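Local coordinates for protein hyaluronidase (Thermobaculum terrenum, PDB 5DIY) that probably hydrolyses O-linked N-acetylglucosamine from modified proteins, as a family 84 glycoside hydrolase (O-GlcNAcase), at residues L88-E93 against E139-F144; I114-D119 against D143-V148; P159-C164 against K186-F191. One frame throughout, in Å; residues are numbered along the deposited sequence.

Contact 1: residues L88-E93 against E139-F144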
loop_
_atom_site.group_PDB
_atom_site.type_symbol
_atom_site.label_atom_id
_atom_site.label_comp_id
_atom_site.label_asym_id
_atom_site.label_seq_id
_atom_site.Cartn_x
_atom_site.Cartn_y
_atom_site.Cartn_z
ATOM N N LEU C 88 26.522 -4.581 -8.945
ATOM C CA LEU C 88 27.696 -4.534 -8.061
ATOM C C LEU C 88 28.571 -5.772 -8.221
ATOM O O LEU C 88 28.069 -6.892 -8.219
ATOM C CB LEU C 88 27.278 -4.411 -6.587
ATOM C CG LEU C 88 28.345 -4.534 -5.488
ATOM C CD1 LEU C 88 29.405 -3.457 -5.645
ATOM C CD2 LEU C 88 27.708 -4.447 -4.110
ATOM N N VAL C 89 29.875 -5.546 -8.356
ATOM C CA VAL C 89 30.876 -6.596 -8.203
ATOM C C VAL C 89 31.295 -6.562 -6.731
ATOM O O VAL C 89 32.075 -5.700 -6.318
ATOM C CB VAL C 89 32.091 -6.392 -9.142
ATOM C CG1 VAL C 89 32.974 -7.637 -9.147
ATOM C CG2 VAL C 89 31.628 -6.062 -10.556
ATOM N N TYR C 90 30.752 -7.492 -5.946
ATOM C CA TYR C 90 30.955 -7.521 -4.492
ATOM C C TYR C 90 32.429 -7.569 -4.071
ATOM O O TYR C 90 32.825 -6.874 -3.138
ATOM C CB TYR C 90 30.198 -8.699 -3.865
ATOM C CG TYR C 90 28.693 -8.552 -3.893
ATOM C CD1 TYR C 90 28.032 -7.777 -2.941
ATOM C CD2 TYR C 90 27.926 -9.183 -4.874
ATOM C CE1 TYR C 90 26.657 -7.637 -2.962
ATOM C CE2 TYR C 90 26.548 -9.050 -4.903
ATOM C CZ TYR C 90 25.916 -8.274 -3.947
ATOM O OH TYR C 90 24.548 -8.139 -3.970
ATOM N N SER C 91 33.231 -8.370 -4.775
ATOM C CA SER C 91 34.656 -8.562 -4.450
ATOM C C SER C 91 35.582 -7.439 -4.927
ATOM O O SER C 91 36.748 -7.405 -4.526
ATOM C CB SER C 91 35.157 -9.900 -5.013
ATOM O OG SER C 91 35.014 -9.944 -6.423
ATOM N N SER C 92 35.078 -6.534 -5.769
ATOM C CA SER C 92 35.904 -5.481 -6.369
ATOM C C SER C 92 36.173 -4.348 -5.397
ATOM O O SER C 92 35.242 -3.676 -4.952
ATOM C CB SER C 92 35.235 -4.904 -7.618
ATOM O OG SER C 92 35.895 -3.727 -8.055
ATOM N N GLU C 93 37.453 -4.119 -5.109
ATOM C CA GLU C 93 37.887 -2.992 -4.278
ATOM C C GLU C 93 37.453 -1.645 -4.874
ATOM O O GLU C 93 37.039 -0.752 -4.142
ATOM C CB GLU C 93 39.411 -3.030 -4.068
ATOM C CG GLU C 93 39.875 -4.180 -3.176
ATOM C CD GLU C 93 41.393 -4.274 -3.022
ATOM O OE1 GLU C 93 42.123 -4.127 -4.027
ATOM O OE2 GLU C 93 41.863 -4.519 -1.888
ATOM N N GLU C 139 27.229 -14.530 1.489
ATOM C CA GLU C 139 28.644 -14.370 1.852
ATOM C C GLU C 139 29.228 -13.126 1.200
ATOM O O GLU C 139 29.964 -12.368 1.839
ATOM C CB GLU C 139 29.475 -15.602 1.448
ATOM C CG GLU C 139 29.542 -16.690 2.512
ATOM C CD GLU C 139 30.302 -17.938 2.059
ATOM O OE1 GLU C 139 30.097 -19.001 2.682
ATOM O OE2 GLU C 139 31.099 -17.868 1.092
ATOM N N ALA C 140 28.908 -12.932 -0.078
ATOM C CA ALA C 140 29.383 -11.772 -0.828
ATOM C C ALA C 140 28.878 -10.488 -0.176
ATOM O O ALA C 140 29.662 -9.595 0.130
ATOM C CB ALA C 140 28.921 -11.847 -2.275
ATOM N N GLN C 141 27.565 -10.435 0.053
ATOM C CA GLN C 141 26.909 -9.287 0.688
ATOM C C GLN C 141 27.449 -8.992 2.087
ATOM O O GLN C 141 27.730 -7.835 2.413
ATOM C CB GLN C 141 25.395 -9.519 0.765
ATOM C CG GLN C 141 24.715 -9.438 -0.590
ATOM C CD GLN C 141 23.242 -9.793 -0.551
ATOM O OE1 GLN C 141 22.734 -10.300 0.446
ATOM N NE2 GLN C 141 22.545 -9.513 -1.644
ATOM N N ALA C 142 27.584 -10.034 2.906
ATOM C CA ALA C 142 28.102 -9.880 4.268
ATOM C C ALA C 142 29.514 -9.288 4.264
ATOM O O ALA C 142 29.805 -8.375 5.038
ATOM C CB ALA C 142 28.083 -11.213 5.008
ATOM N N ASP C 143 30.370 -9.804 3.380
ATOM C CA ASP C 143 31.744 -9.312 3.239
ATOM C C ASP C 143 31.794 -7.880 2.707
ATOM O O ASP C 143 32.592 -7.063 3.178
ATOM C CB ASP C 143 32.567 -10.234 2.328
ATOM C CG ASP C 143 33.971 -9.705 2.080
ATOM O OD1 ASP C 143 34.642 -9.329 3.065
ATOM O OD2 ASP C 143 34.389 -9.635 0.905
ATOM N N PHE C 144 30.952 -7.578 1.724
ATOM C CA PHE C 144 30.858 -6.217 1.206
ATOM C C PHE C 144 30.424 -5.236 2.296
ATOM O O PHE C 144 31.054 -4.196 2.489
ATOM C CB PHE C 144 29.889 -6.148 0.030
ATOM C CG PHE C 144 29.823 -4.797 -0.614
ATOM C CD1 PHE C 144 30.836 -4.374 -1.454
ATOM C CD2 PHE C 144 28.753 -3.941 -0.375
ATOM C CE1 PHE C 144 30.790 -3.126 -2.059
ATOM C CE2 PHE C 144 28.696 -2.692 -0.975
ATOM C CZ PHE C 144 29.717 -2.284 -1.818
#
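Leu88 and Phe144 meet tip to tip, with one methyl of the leucine set over the middle of the aromatic ring. Leu88 CD2 lies 3.7 Å from the centroid of the Phe144 ring and only 9° off its normal, a well-centred CH-pi contact, while the other methyl, CD1, comes down nearer the rim, 3.9 Å from Phe144 CE1. Phe144 CG stands anti to its backbone N (chi1 -176°), and the ring turns one face to Leu88. Tyr90 crosses Phe144 at about a right angle: Phe144 CB sits in the plane of the tyrosine ring at its edge, 3.9 Å from Tyr90 CD1. This is a (beta/alpha)8 barrel, and residues 88-92 belong to the loop that leads from strand 77-82 into helix 93-108, with Glu93 opening the helix; the loop is laid against helix 137-153. A type I turn from Val89 to Ser92 shapes it, and Ser92 provides the N-cap of the next helix. At the root of the tyrosine ring Ala140 CB lies 3.7 Å from Tyr90 CG. Gln141 runs alongside the ring, pointing the same way, its CG 3.6 Å from Tyr90 CE1 and its amide plane turned 60° from the ring. At the far end Gln141 NE2 gives a weak hydrogen bond to Tyr90 OH, long at 3.4 Å though nearly straight. The amide is held chiefly from elsewhere, its OE1 bonded to Tyr176 OH and its NE2 also to Thr166 OG1. On the main chain, Tyr90 O approaches the edge of the Phe144 ring, 3.6 Å from Phe144 CD1.

Contact 2: residues I114-D119 against D143-V148. With NAG (2-acetamido-2-deoxy-beta-D-glucopyranose), chain E.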
loop_
_atom_site.group_PDB
_atom_site.type_symbol
_atom_site.label_atom_id
_atom_site.label_comp_id
_atom_site.label_asym_id
_atom_site.label_seq_id
_atom_site.Cartn_x
_atom_site.Cartn_y
_atom_site.Cartn_z
ATOM N N ILE C 114 23.248 5.120 6.809
ATOM C CA ILE C 114 23.300 4.803 5.393
ATOM C C ILE C 114 22.540 3.506 5.169
ATOM O O ILE C 114 22.745 2.532 5.891
ATOM C CB ILE C 114 24.763 4.665 4.901
ATOM C CG1 ILE C 114 25.549 5.975 5.115
ATOM C CG2 ILE C 114 24.817 4.232 3.436
ATOM C CD1 ILE C 114 25.130 7.143 4.241
ATOM N N GLY C 115 21.654 3.509 4.175
ATOM C CA GLY C 115 20.933 2.309 3.749
ATOM C C GLY C 115 21.629 1.660 2.565
ATOM O O GLY C 115 21.968 2.342 1.603
ATOM N N ILE C 116 21.862 0.351 2.629
ATOM C CA ILE C 116 22.408 -0.387 1.479
ATOM C C ILE C 116 21.487 -1.576 1.205
ATOM O O ILE C 116 21.502 -2.565 1.948
ATOM C CB ILE C 116 23.878 -0.829 1.693
ATOM C CG1 ILE C 116 24.739 0.375 2.112
ATOM C CG2 ILE C 116 24.439 -1.448 0.416
ATOM C CD1 ILE C 116 26.204 0.066 2.327
ATOM N N PHE C 117 20.687 -1.478 0.140
ATOM C CA PHE C 117 19.597 -2.440 -0.098
ATOM C C PHE C 117 19.899 -3.391 -1.240
ATOM O O PHE C 117 20.479 -2.984 -2.244
ATOM C CB PHE C 117 18.269 -1.719 -0.362
ATOM C CG PHE C 117 17.843 -0.754 0.726
ATOM C CD1 PHE C 117 18.284 -0.875 2.048
ATOM C CD2 PHE C 117 16.946 0.260 0.427
ATOM C CE1 PHE C 117 17.870 0.016 3.018
ATOM C CE2 PHE C 117 16.525 1.150 1.396
ATOM C CZ PHE C 117 16.987 1.033 2.692
ATOM N N PHE C 118 19.501 -4.657 -1.063
ATOM C CA PHE C 118 19.687 -5.720 -2.059
ATOM C C PHE C 118 18.369 -6.441 -2.376
ATOM O O PHE C 118 18.372 -7.601 -2.797
ATOM C CB PHE C 118 20.739 -6.719 -1.559
ATOM C CG PHE C 118 22.068 -6.090 -1.263
ATOM C CD1 PHE C 118 22.986 -5.871 -2.281
ATOM C CD2 PHE C 118 22.387 -5.681 0.022
ATOM C CE1 PHE C 118 24.207 -5.263 -2.021
ATOM C CE2 PHE C 118 23.606 -5.078 0.293
ATOM C CZ PHE C 118 24.520 -4.871 -0.730
ATOM N N ASP C 119 17.246 -5.756 -2.171
ATOM C CA ASP C 119 15.937 -6.280 -2.572
ATOM C C ASP C 119 15.768 -6.245 -4.089
ATOM O O ASP C 119 16.282 -5.348 -4.750
ATOM C CB ASP C 119 14.798 -5.497 -1.911
ATOM C CG ASP C 119 14.844 -4.005 -2.220
ATOM O OD1 ASP C 119 15.874 -3.369 -1.922
ATOM O OD2 ASP C 119 13.846 -3.476 -2.742
ATOM N N ASP C 143 30.370 -9.804 3.380
ATOM C CA ASP C 143 31.744 -9.312 3.239
ATOM C C ASP C 143 31.794 -7.880 2.707
ATOM O O ASP C 143 32.592 -7.063 3.178
ATOM C CB ASP C 143 32.567 -10.234 2.328
ATOM C CG ASP C 143 33.971 -9.705 2.080
ATOM O OD1 ASP C 143 34.642 -9.329 3.065
ATOM O OD2 ASP C 143 34.389 -9.635 0.905
ATOM N N PHE C 144 30.952 -7.578 1.724
ATOM C CA PHE C 144 30.858 -6.217 1.206
ATOM C C PHE C 144 30.424 -5.236 2.296
ATOM O O PHE C 144 31.054 -4.196 2.489
ATOM C CB PHE C 144 29.889 -6.148 0.030
ATOM C CG PHE C 144 29.823 -4.797 -0.614
ATOM C CD1 PHE C 144 30.836 -4.374 -1.454
ATOM C CD2 PHE C 144 28.753 -3.941 -0.375
ATOM C CE1 PHE C 144 30.790 -3.126 -2.059
ATOM C CE2 PHE C 144 28.696 -2.692 -0.975
ATOM C CZ PHE C 144 29.717 -2.284 -1.818
ATOM N N LEU C 145 29.351 -5.575 3.004
ATOM C CA LEU C 145 28.804 -4.680 4.031
ATOM C C LEU C 145 29.756 -4.501 5.208
ATOM O O LEU C 145 29.877 -3.394 5.741
ATOM C CB LEU C 145 27.428 -5.164 4.505
ATOM C CG LEU C 145 26.324 -5.053 3.444
ATOM C CD1 LEU C 145 25.117 -5.880 3.853
ATOM C CD2 LEU C 145 25.935 -3.600 3.194
ATOM N N THR C 146 30.434 -5.585 5.598
ATOM C CA THR C 146 31.491 -5.525 6.618
ATOM C C THR C 146 32.571 -4.524 6.225
ATOM O O THR C 146 32.941 -3.662 7.029
ATOM C CB THR C 146 32.142 -6.907 6.844
ATOM O OG1 THR C 146 31.141 -7.849 7.251
ATOM C CG2 THR C 146 33.261 -6.837 7.924
ATOM N N ARG C 147 33.051 -4.631 4.985
ATOM C CA ARG C 147 34.092 -3.727 4.468
ATOM C C ARG C 147 33.628 -2.273 4.345
ATOM O O ARG C 147 34.413 -1.354 4.597
ATOM C CB ARG C 147 34.668 -4.227 3.133
ATOM C CG ARG C 147 35.700 -5.332 3.310
ATOM C CD ARG C 147 36.393 -5.697 2.009
ATOM N NE ARG C 147 35.508 -6.453 1.124
ATOM C CZ ARG C 147 35.033 -6.053 -0.062
ATOM N NH1 ARG C 147 35.356 -4.880 -0.596
ATOM N NH2 ARG C 147 34.226 -6.869 -0.743
ATOM N N VAL C 148 32.363 -2.058 3.981
ATOM C CA VAL C 148 31.824 -0.690 3.928
ATOM C C VAL C 148 31.769 -0.098 5.344
ATOM O O VAL C 148 32.158 1.052 5.539
ATOM C CB VAL C 148 30.442 -0.600 3.219
ATOM C CG1 VAL C 148 29.869 0.814 3.305
ATOM C CG2 VAL C 148 30.552 -1.025 1.753
HETATM C C1 NAG E . 9.028 -4.648 -3.038
HETATM C C2 NAG E . 10.050 -3.511 -2.839
HETATM C C3 NAG E . 9.422 -2.141 -2.568
HETATM C C4 NAG E . 8.018 -2.075 -3.146
HETATM C C5 NAG E . 7.160 -3.116 -2.445
HETATM C C6 NAG E . 5.712 -3.146 -2.960
HETATM C C7 NAG E . 10.761 -4.126 -0.550
HETATM C C8 NAG E . 11.954 -4.436 0.310
HETATM N N2 NAG E . 11.041 -3.854 -1.825
HETATM O O3 NAG E . 10.252 -1.127 -3.146
HETATM O O4 NAG E . 7.446 -0.790 -2.907
HETATM O O5 NAG E . 7.729 -4.428 -2.476
HETATM O O6 NAG E . 5.651 -3.306 -4.380
HETATM O O7 NAG E . 9.622 -4.136 -0.100
#
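Ile116 and Leu145 pass alongside each other with opposite headings where strand 113-117 of the TIM barrel is covered by helix 137-153, the helix packed against its outer face. One methyl of the leucine does most of the work: Leu145 CD2 is 3.8 Å from Ile116 CB and equally close to its CG2 and CD1, so it is cupped by both branches of the isoleucine. The rest of Ile116 stretches outward, CD1 anti along its chain (chi2 -179°), and meets Val148 tip to tip, with CD1 3.9 Å from Val148 CG1. Phe118 passes Leu145 next to Ile116, again heading the opposite way, bringing its CE2 3.9 Å from Leu145 CD1. Leu145 CD2 thus touches both Ile116 and Phe118, while CD1 meets Phe118. Phe144 touches Phe118 more distantly, its CD2 4.3 Å from Phe118 CZ and near the plane of that ring. One face of Phe144 is covered within its own helix by Val148 CG2, toward the rim. On the flank of the helix Arg147 NH2 makes a salt bridge with Asp143 OD2, a turn back, meeting that oxygen from above the carboxylate plane; Tyr134 OH also bonds the same oxygen. At the other end of the contact the chain leaves the strand toward the bound sugar. There Asp119 OD2 has a salt bridge to Lys43, and it accepts a nearly straight hydrogen bond (166°) from the acetamido nitrogen N2 of NAG, 3.0 Å away.

Contact 3: residues P159-C164 against K186-F191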
loop_
_atom_site.group_PDB
_atom_site.type_symbol
_atom_site.label_atom_id
_atom_site.label_comp_id
_atom_site.label_asym_id
_atom_site.label_seq_id
_atom_site.Cartn_x
_atom_site.Cartn_y
_atom_site.Cartn_z
ATOM N N PRO C 159 29.043 5.489 12.677
ATOM C CA PRO C 159 28.266 5.202 11.477
ATOM C C PRO C 159 27.296 4.061 11.745
ATOM O O PRO C 159 27.530 3.241 12.642
ATOM C CB PRO C 159 29.330 4.789 10.463
ATOM C CG PRO C 159 30.409 4.193 11.295
ATOM C CD PRO C 159 30.430 5.000 12.559
ATOM N N GLN C 160 26.205 4.040 10.990
ATOM C CA GLN C 160 25.192 2.999 11.099
ATOM C C GLN C 160 24.767 2.591 9.712
ATOM O O GLN C 160 24.485 3.450 8.872
ATOM C CB GLN C 160 23.978 3.505 11.874
ATOM C CG GLN C 160 24.206 3.565 13.371
ATOM C CD GLN C 160 23.063 4.217 14.115
ATOM O OE1 GLN C 160 22.368 5.081 13.579
ATOM N NE2 GLN C 160 22.869 3.815 15.367
ATOM N N ILE C 161 24.733 1.286 9.479
ATOM C CA ILE C 161 24.244 0.737 8.235
ATOM C C ILE C 161 22.974 -0.055 8.527
ATOM O O ILE C 161 22.915 -0.845 9.472
ATOM C CB ILE C 161 25.290 -0.157 7.528
ATOM C CG1 ILE C 161 26.503 0.680 7.105
ATOM C CG2 ILE C 161 24.676 -0.842 6.295
ATOM C CD1 ILE C 161 27.709 -0.141 6.686
ATOM N N ILE C 162 21.963 0.179 7.701
ATOM C CA ILE C 162 20.786 -0.677 7.644
ATOM C C ILE C 162 20.798 -1.304 6.248
ATOM O O ILE C 162 21.006 -0.615 5.251
ATOM C CB ILE C 162 19.466 0.074 7.982
ATOM C CG1 ILE C 162 18.281 -0.902 7.984
ATOM C CG2 ILE C 162 19.195 1.238 7.035
ATOM C CD1 ILE C 162 17.075 -0.394 8.743
ATOM N N MET C 163 20.644 -2.619 6.188
ATOM C CA MET C 163 20.661 -3.319 4.914
ATOM C C MET C 163 19.322 -3.995 4.688
ATOM O O MET C 163 18.638 -4.363 5.645
ATOM C CB MET C 163 21.830 -4.322 4.841
ATOM C CG MET C 163 21.685 -5.608 5.654
ATOM S SD MET C 163 20.785 -6.952 4.835
ATOM C CE MET C 163 21.927 -7.404 3.528
ATOM N N CYS C 164 18.953 -4.141 3.418
ATOM C CA CYS C 164 17.791 -4.934 3.030
ATOM C C CYS C 164 18.307 -6.195 2.354
ATOM O O CYS C 164 19.030 -6.106 1.361
ATOM C CB CYS C 164 16.855 -4.174 2.090
ATOM S SG CYS C 164 15.292 -5.059 1.801
ATOM N N LYS C 186 26.949 -7.388 14.188
ATOM C CA LYS C 186 25.641 -7.385 14.874
ATOM C C LYS C 186 24.925 -6.039 14.843
ATOM O O LYS C 186 23.696 -5.996 14.858
ATOM C CB LYS C 186 25.768 -7.825 16.344
ATOM C CG LYS C 186 26.347 -9.210 16.587
ATOM C CD LYS C 186 25.496 -10.337 16.020
ATOM C CE LYS C 186 26.116 -11.693 16.336
ATOM N NZ LYS C 186 25.998 -12.647 15.199
ATOM N N ASN C 187 25.691 -4.953 14.805
ATOM C CA ASN C 187 25.132 -3.608 14.815
ATOM C C ASN C 187 24.693 -3.077 13.438
ATOM O O ASN C 187 24.186 -1.959 13.351
ATOM C CB ASN C 187 26.119 -2.651 15.491
ATOM C CG ASN C 187 26.386 -3.025 16.951
ATOM O OD1 ASN C 187 25.518 -3.562 17.650
ATOM N ND2 ASN C 187 27.590 -2.728 17.422
ATOM N N ILE C 188 24.896 -3.864 12.376
ATOM C CA ILE C 188 24.272 -3.596 11.084
ATOM C C ILE C 188 22.812 -4.047 11.187
ATOM O O ILE C 188 22.533 -5.203 11.521
ATOM C CB ILE C 188 24.999 -4.314 9.920
ATOM C CG1 ILE C 188 26.419 -3.741 9.786
ATOM C CG2 ILE C 188 24.200 -4.174 8.618
ATOM C CD1 ILE C 188 27.235 -4.264 8.619
ATOM N N ASP C 189 21.894 -3.120 10.936
ATOM C CA ASP C 189 20.458 -3.409 11.003
ATOM C C ASP C 189 20.017 -4.152 9.744
ATOM O O ASP C 189 20.606 -3.975 8.680
ATOM C CB ASP C 189 19.657 -2.119 11.193
ATOM C CG ASP C 189 19.712 -1.602 12.624
ATOM O OD1 ASP C 189 19.356 -2.356 13.545
ATOM O OD2 ASP C 189 20.097 -0.438 12.836
ATOM N N VAL C 190 18.993 -4.996 9.878
ATOM C CA VAL C 190 18.518 -5.829 8.765
ATOM C C VAL C 190 17.005 -5.706 8.605
ATOM O O VAL C 190 16.249 -5.967 9.541
ATOM C CB VAL C 190 18.906 -7.311 8.955
ATOM C CG1 VAL C 190 18.337 -8.176 7.830
ATOM C CG2 VAL C 190 20.422 -7.449 9.022
ATOM N N PHE C 191 16.584 -5.324 7.400
ATOM C CA PHE C 191 15.164 -5.151 7.081
ATOM C C PHE C 191 14.460 -6.484 6.852
ATOM O O PHE C 191 15.081 -7.496 6.516
ATOM C CB PHE C 191 14.971 -4.269 5.834
ATOM C CG PHE C 191 14.806 -2.799 6.122
ATOM C CD1 PHE C 191 13.856 -2.354 7.035
ATOM C CD2 PHE C 191 15.552 -1.854 5.425
ATOM C CE1 PHE C 191 13.678 -1.007 7.277
ATOM C CE2 PHE C 191 15.376 -0.500 5.661
ATOM C CZ PHE C 191 14.437 -0.079 6.593
#
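Ile162 and Phe191 make the closest side-chain contact between two adjacent parallel strands of the barrel, 160-164 and 189-192, joined through helix 175-183 as a beta-alpha-beta unit. Ile162 keeps CG1 anti to its backbone N (chi1 -177°), and its CD1 ends over one face of the Phe191 ring, offset toward the rim and 3.4 Å from Phe191 CZ. The same isoleucine lays CG1 against Asp189 CB, 3.7 Å off. These three residues stand on the inner face of the sheet, where Thr219 of the next strand touches all of them and Trp221 meets the Phe191 ring edge-to-face. An alanine at Phe191 would keep the contact of CB with Cys164, but the loss of the ring would probably leave Ile162 CD1 without the ring face it rests on and Trp221 without its edge-to-face partner. On the outer face, toward helix 137-153, the fit is looser. Met163 folds back at chi2 and chi3 and lies beside Val190, with its CG 4.0 Å from Val190 CG2, and Ile161 and Ile188 run side by side with their CG2 methyls 4.1 Å apart. Looser still is the loop ahead of the second strand, where Asn187 lies exposed and Lys186 NZ is hydrogen-bonded to Gln215 OE1. In between, the backbones are zipped by three hydrogen bonds alternating between strands. Asp189 N bonds to Ile161 O at 2.9 Å, and Met163 N returns to Asp189 O at 2.8 Å, tilted 33° from that carbonyl plane. The last of the three, Phe191 N to Met163 O at 2.9 Å, runs nearly straight down the C=O axis.

How the contacts relate
The three contacts run through one sector of the barrel, from outer helix and loop (contact 1) through helix on strand (contact 2) to the sheet itself (contact 3). Contacts 1 and 2, centres about 9 Å apart, share Asp143 and Phe144, and Arg147 NH2 reaches Tyr90 O at 2.8 Å. Contacts 2 and 3, centres about 8 Å apart, are stitched through neighbouring strands: Ile116 N lies 2.9 Å from Ile162 O, and Leu145 CD1 packs 3.6 Å from Met163 CE. Beyond the C-terminal ends of these strands, Asp119 binds NAG and Cys164 touches it; the side chain of Gln141 is about 12 Å from NAG. Engineered Asn120, next to Asp119, occupies the predicted proton donor's position.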